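Local coordinates for PlyP35 (Listeria phage P35, PDB 6S3Y), which probably binds the Listeria cell wall, serving as the C-terminal cell wall binding part of a phage endolysin, at residues 13-18 against 84-89; 98-103 against 120-125. All blocks are in the same frame, centred on the assembly; numbering follows the deposited sequence.

From the N terminus, strand 6-17 pairs with 27-32 but also with 107-110 and 136-137 from late in the chain. Interaction 1 brings the end of this strand, 13-18, against 84-89, closing a span of 65 residues near the middle of the molecule. Interaction 2 follows in series, neither nested nor crossed, and closes a much shorter excursion of 16 residues between 98-103 and 120-125. The two meet in one antiparallel sheet, where strands 78-89 and 99-103 are neighbours. Interaction 1 thus joins the sheet of strand 6-17 to that of strand 78-89, whereas interaction 2 links strand 99-103 to the end of 117-121 and the turn after it.

Interaction 1 of 2, residues 13-18 against 84-89; sequences VGYFQD and AHAFCW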
# COMPACT_ATOMS: atom_id res chain seq x y z
N VAL A 13 1.54 4.97 -6.11
CA VAL A 13 0.25 5.23 -5.37
C VAL A 13 0.40 4.92 -3.87
O VAL A 13 1.33 4.15 -3.47
CB VAL A 13 -0.91 4.41 -5.97
CG1 VAL A 13 -1.05 4.68 -7.47
CG2 VAL A 13 -0.75 2.92 -5.69
N GLY A 14 -0.48 5.54 -3.08
CA GLY A 14 -0.85 5.09 -1.72
C GLY A 14 -2.13 4.28 -1.76
O GLY A 14 -2.96 4.49 -2.67
N TYR A 15 -2.31 3.39 -0.79
CA TYR A 15 -3.37 2.35 -0.84
C TYR A 15 -4.47 2.74 0.16
O TYR A 15 -4.24 2.67 1.37
CB TYR A 15 -2.72 0.98 -0.59
CG TYR A 15 -1.69 0.68 -1.63
CD1 TYR A 15 -2.04 0.15 -2.86
CD2 TYR A 15 -0.36 1.01 -1.41
CE1 TYR A 15 -1.09 -0.06 -3.83
CE2 TYR A 15 0.60 0.80 -2.39
CZ TYR A 15 0.23 0.26 -3.60
OH TYR A 15 1.16 0.07 -4.58
N PHE A 16 -5.61 3.17 -0.37
CA PHE A 16 -6.82 3.50 0.43
C PHE A 16 -7.72 2.27 0.37
O PHE A 16 -8.44 2.08 -0.63
CB PHE A 16 -7.45 4.78 -0.12
CG PHE A 16 -8.57 5.39 0.67
CD1 PHE A 16 -8.37 5.85 1.97
CD2 PHE A 16 -9.82 5.55 0.10
CE1 PHE A 16 -9.39 6.48 2.66
CE2 PHE A 16 -10.85 6.18 0.79
CZ PHE A 16 -10.62 6.64 2.06
N GLN A 17 -7.59 1.39 1.37
CA GLN A 17 -8.18 0.03 1.35
C GLN A 17 -9.55 0.05 2.03
O GLN A 17 -9.81 0.98 2.82
CB GLN A 17 -7.23 -0.96 2.05
CG GLN A 17 -5.84 -1.08 1.42
CD GLN A 17 -5.89 -1.53 -0.03
OE1 GLN A 17 -5.76 -0.73 -0.96
NE2 GLN A 17 -6.09 -2.83 -0.22
N ASP A 18 -10.40 -0.95 1.77
CA ASP A 18 -11.76 -1.03 2.37
C ASP A 18 -11.66 -1.45 3.84
O ASP A 18 -12.69 -1.37 4.52
CB ASP A 18 -12.68 -1.92 1.54
CG ASP A 18 -12.27 -3.38 1.43
OD1 ASP A 18 -11.14 -3.72 1.80
OD2 ASP A 18 -13.09 -4.17 0.94
N ALA A 84 3.25 8.10 -1.75
CA ALA A 84 3.20 6.77 -2.39
C ALA A 84 4.41 5.93 -1.96
O ALA A 84 5.52 6.41 -2.06
CB ALA A 84 3.08 6.90 -3.88
N HIS A 85 4.16 4.70 -1.54
CA HIS A 85 5.19 3.64 -1.31
C HIS A 85 4.45 2.33 -1.08
O HIS A 85 3.22 2.35 -0.89
CB HIS A 85 6.13 3.97 -0.14
CG HIS A 85 5.58 3.68 1.22
ND1 HIS A 85 5.14 4.69 2.06
CD2 HIS A 85 5.39 2.51 1.90
CE1 HIS A 85 4.74 4.16 3.21
NE2 HIS A 85 4.87 2.84 3.12
N ALA A 86 5.17 1.22 -1.15
CA ALA A 86 4.59 -0.11 -0.91
C ALA A 86 5.36 -0.77 0.24
O ALA A 86 6.21 -0.09 0.90
CB ALA A 86 4.62 -0.91 -2.18
N PHE A 87 5.11 -2.05 0.48
CA PHE A 87 5.76 -2.84 1.53
C PHE A 87 6.02 -4.23 0.97
O PHE A 87 5.25 -4.67 0.08
CB PHE A 87 4.88 -2.98 2.76
CG PHE A 87 4.83 -1.81 3.70
CD1 PHE A 87 5.99 -1.29 4.24
CD2 PHE A 87 3.62 -1.26 4.08
CE1 PHE A 87 5.94 -0.25 5.15
CE2 PHE A 87 3.57 -0.22 4.99
CZ PHE A 87 4.73 0.30 5.52
N CYS A 88 7.03 -4.93 1.51
CA CYS A 88 7.06 -6.41 1.48
C CYS A 88 7.28 -6.91 2.91
O CYS A 88 7.86 -6.16 3.76
CB CYS A 88 8.11 -6.95 0.51
SG CYS A 88 9.77 -6.31 0.83
N TRP A 89 6.80 -8.12 3.18
CA TRP A 89 6.78 -8.68 4.55
C TRP A 89 7.49 -10.04 4.57
O TRP A 89 7.37 -10.78 3.59
CB TRP A 89 5.33 -8.84 5.00
CG TRP A 89 4.58 -7.56 5.26
CD1 TRP A 89 4.39 -6.96 6.46
CD2 TRP A 89 3.81 -6.81 4.30
NE1 TRP A 89 3.57 -5.88 6.32
CE2 TRP A 89 3.20 -5.76 5.01
CE3 TRP A 89 3.57 -6.92 2.92
CZ2 TRP A 89 2.38 -4.81 4.39
CZ3 TRP A 89 2.76 -5.99 2.31
CH2 TRP A 89 2.17 -4.96 3.03
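Val13 and Ala84 meet here through the backbone of one and the methyl of the other, where strand 6-17 runs past strand 78-89. Segments 13-18 and 84-89 fall in the two cell wall binding domain sequences, which belong to the SH3 clan; strand 6-17 also pairs with strands from late in the chain. CB of Ala84 lies 3.3 Å from Val13 O and equally close to Val13 N, so the methyl sits against the peptide atoms, while the bond to Val13 CB leads away from 84-89. Just beyond it, His85 N gives a weak, bent hydrogen bond to Val13 O (3.5 Å, 122° at the hydrogen). The nearest CA atoms are those of Gly14 and Ala84, 4.4 Å apart.

This is not sheet pairing. The segment axes stand at 69° and come no nearer than 6.7 Å, and no regular pairing develops.

Tyr15 extends the contact. Its CG is anti to the carbonyl carbon (chi1 -60°). The ring presents an edge to 84-89, and Ala86 CB lies near Tyr15 OH and CE2, at 4.3 and 4.4 Å.

Further out, each strand is held by its own neighbours. Gly14 bonds through its backbone to Trp31 of strand 27-32, the Tyr15 ring meets that of Tyr134, and Ala86 is joined by a probable backbone hydrogen bond to Leu102 on strand 99-103. The contact is buried at the centre of the chain and makes a small direct bridge between the sheet of strand 6-17 and that of strand 78-89. Where the tyrosine touches, His85 O lies near the ring plane, 3.4 Å from Tyr15 CE2, in a CH...O-like approach.

Interaction 2 of 2, residues 98-103 against 120-125; sequences DFINLK and LYFASR
Leu102 and Leu120 reach toward each other tip to tip, their CD1 methyls 4.1 Å apart, and form the buried floor of a contact made by side chains alone. The backbones stay well separated: Ile100 CA and Phe122 CA are 10.7 Å apart. Next to the leucines, Phe122 CG is anti to the carbonyl carbon (chi1 -74°), and its ring meets both Ile100 and Leu102. Ile100 CD1 sits over one face of that ring, 4.0 Å from Phe122 CE2, in a CH-pi-like approach, and Leu102 CD2 comes in obliquely near CZ.

Toward the more exposed side the apolar layer gives way to charge. The Arg125 chain folds at chi2 and chi3, and its guanidinium meets Asp98 in a salt bridge through a single nitrogen: Arg125 NH2 donates to Asp98 OD2 at 2.6 Å, on the syn side of the carboxylate. The bond is bent (135° at the hydrogen), and the carboxylate and guanidinium planes are 42° apart, so this is no flat two-pronged pairing. Asp98 OD2 also forms a salt bridge with Lys127 NZ, two cationic partners that should favour the ionised carboxylate. Arg125 NH1 lies 3.8 Å from Ile100 CD1, joining the polar edge to the apolar core.

A type I turn links Phe122 to Arg125, and the CB bonds of both point toward 98-103. In this cell wall binding sequence, of the SH3 clan, strand 99-103 pairs with 78-89, and strand 117-121 with 128-132. Cys88 of the former sheet and Phe129 and Ile131 of the latter pack against the same apolar side chains, lodging the contact between the two sheets.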
# COMPACT_ATOMS: atom_id res chain seq x y z
N ASP A 98 8.95 -8.56 10.25
CA ASP A 98 10.01 -7.85 9.51
C ASP A 98 9.37 -7.41 8.18
O ASP A 98 8.91 -8.26 7.40
CB ASP A 98 11.22 -8.76 9.40
CG ASP A 98 12.52 -8.04 9.06
OD1 ASP A 98 12.51 -6.81 8.99
OD2 ASP A 98 13.51 -8.74 8.83
N PHE A 99 9.28 -6.09 7.96
CA PHE A 99 8.73 -5.55 6.70
C PHE A 99 9.66 -4.44 6.22
O PHE A 99 10.33 -3.81 7.05
CB PHE A 99 7.28 -5.11 6.90
CG PHE A 99 7.07 -3.99 7.89
CD1 PHE A 99 7.21 -2.66 7.49
CD2 PHE A 99 6.75 -4.23 9.21
CE1 PHE A 99 6.97 -1.62 8.39
CE2 PHE A 99 6.56 -3.20 10.12
CZ PHE A 99 6.64 -1.90 9.70
N ILE A 100 9.69 -4.25 4.91
CA ILE A 100 10.55 -3.24 4.23
C ILE A 100 9.63 -2.28 3.47
O ILE A 100 8.77 -2.75 2.72
CB ILE A 100 11.55 -3.94 3.30
CG1 ILE A 100 12.43 -4.95 4.08
CG2 ILE A 100 12.38 -2.92 2.55
CD1 ILE A 100 13.25 -5.87 3.18
N ASN A 101 9.85 -0.98 3.68
CA ASN A 101 9.25 0.13 2.90
C ASN A 101 9.89 0.11 1.51
O ASN A 101 11.10 0.34 1.43
CB ASN A 101 9.43 1.46 3.64
CG ASN A 101 8.79 2.62 2.90
OD1 ASN A 101 8.96 2.74 1.69
ND2 ASN A 101 8.05 3.49 3.60
N LEU A 102 9.13 -0.22 0.46
CA LEU A 102 9.61 -0.16 -0.94
C LEU A 102 9.22 1.21 -1.55
O LEU A 102 8.01 1.52 -1.63
CB LEU A 102 9.02 -1.32 -1.72
CG LEU A 102 9.37 -2.71 -1.19
CD1 LEU A 102 8.68 -3.81 -1.99
CD2 LEU A 102 10.87 -2.93 -1.25
N LYS A 103 10.21 1.97 -1.99
CA LYS A 103 10.02 3.32 -2.58
C LYS A 103 9.12 3.21 -3.80
O LYS A 103 9.19 2.17 -4.52
CB LYS A 103 11.38 3.96 -2.92
CG LYS A 103 11.60 5.35 -2.39
CD LYS A 103 12.77 6.10 -3.03
CE LYS A 103 12.96 7.43 -2.34
NZ LYS A 103 11.85 8.38 -2.60
N LEU A 120 10.21 -12.04 -3.02
CA LEU A 120 11.34 -11.13 -3.29
C LEU A 120 12.53 -11.67 -2.49
O LEU A 120 12.46 -11.64 -1.22
CB LEU A 120 11.01 -9.70 -2.85
CG LEU A 120 9.85 -9.05 -3.58
CD1 LEU A 120 9.51 -7.67 -2.99
CD2 LEU A 120 10.16 -8.91 -5.05
N TYR A 121 13.56 -12.12 -3.20
CA TYR A 121 14.83 -12.55 -2.59
C TYR A 121 15.78 -11.34 -2.59
O TYR A 121 16.22 -10.91 -3.68
CB TYR A 121 15.46 -13.73 -3.34
CG TYR A 121 16.74 -14.16 -2.64
CD1 TYR A 121 16.68 -14.96 -1.51
CD2 TYR A 121 18.00 -13.73 -3.06
CE1 TYR A 121 17.84 -15.41 -0.87
CE2 TYR A 121 19.16 -14.11 -2.40
CZ TYR A 121 19.09 -14.97 -1.32
OH TYR A 121 20.24 -15.39 -0.69
N PHE A 122 16.13 -10.86 -1.40
CA PHE A 122 17.11 -9.74 -1.21
C PHE A 122 18.50 -10.34 -0.92
O PHE A 122 18.64 -11.01 0.09
CB PHE A 122 16.61 -8.85 -0.08
CG PHE A 122 15.44 -7.98 -0.46
CD1 PHE A 122 15.63 -6.85 -1.24
CD2 PHE A 122 14.15 -8.33 -0.11
CE1 PHE A 122 14.55 -6.06 -1.63
CE2 PHE A 122 13.07 -7.53 -0.48
CZ PHE A 122 13.27 -6.41 -1.25
N ALA A 123 19.47 -10.15 -1.82
CA ALA A 123 20.89 -10.58 -1.67
C ALA A 123 21.42 -10.28 -0.25
O ALA A 123 21.83 -11.24 0.43
CB ALA A 123 21.73 -9.90 -2.73
N SER A 124 21.34 -9.02 0.20
CA SER A 124 21.90 -8.58 1.51
C SER A 124 21.22 -9.31 2.68
O SER A 124 21.82 -9.43 3.74
CB SER A 124 21.77 -7.09 1.67
OG SER A 124 20.40 -6.74 1.73
N ARG A 125 20.00 -9.78 2.50
CA ARG A 125 19.21 -10.51 3.54
C ARG A 125 19.34 -12.00 3.20
O ARG A 125 19.78 -12.31 2.07
CB ARG A 125 17.74 -10.08 3.49
CG ARG A 125 17.54 -8.58 3.36
CD ARG A 125 17.93 -7.89 4.63
NE ARG A 125 17.23 -8.44 5.76
CZ ARG A 125 16.19 -7.86 6.39
NH1 ARG A 125 15.67 -6.71 5.96
NH2 ARG A 125 15.69 -8.48 7.45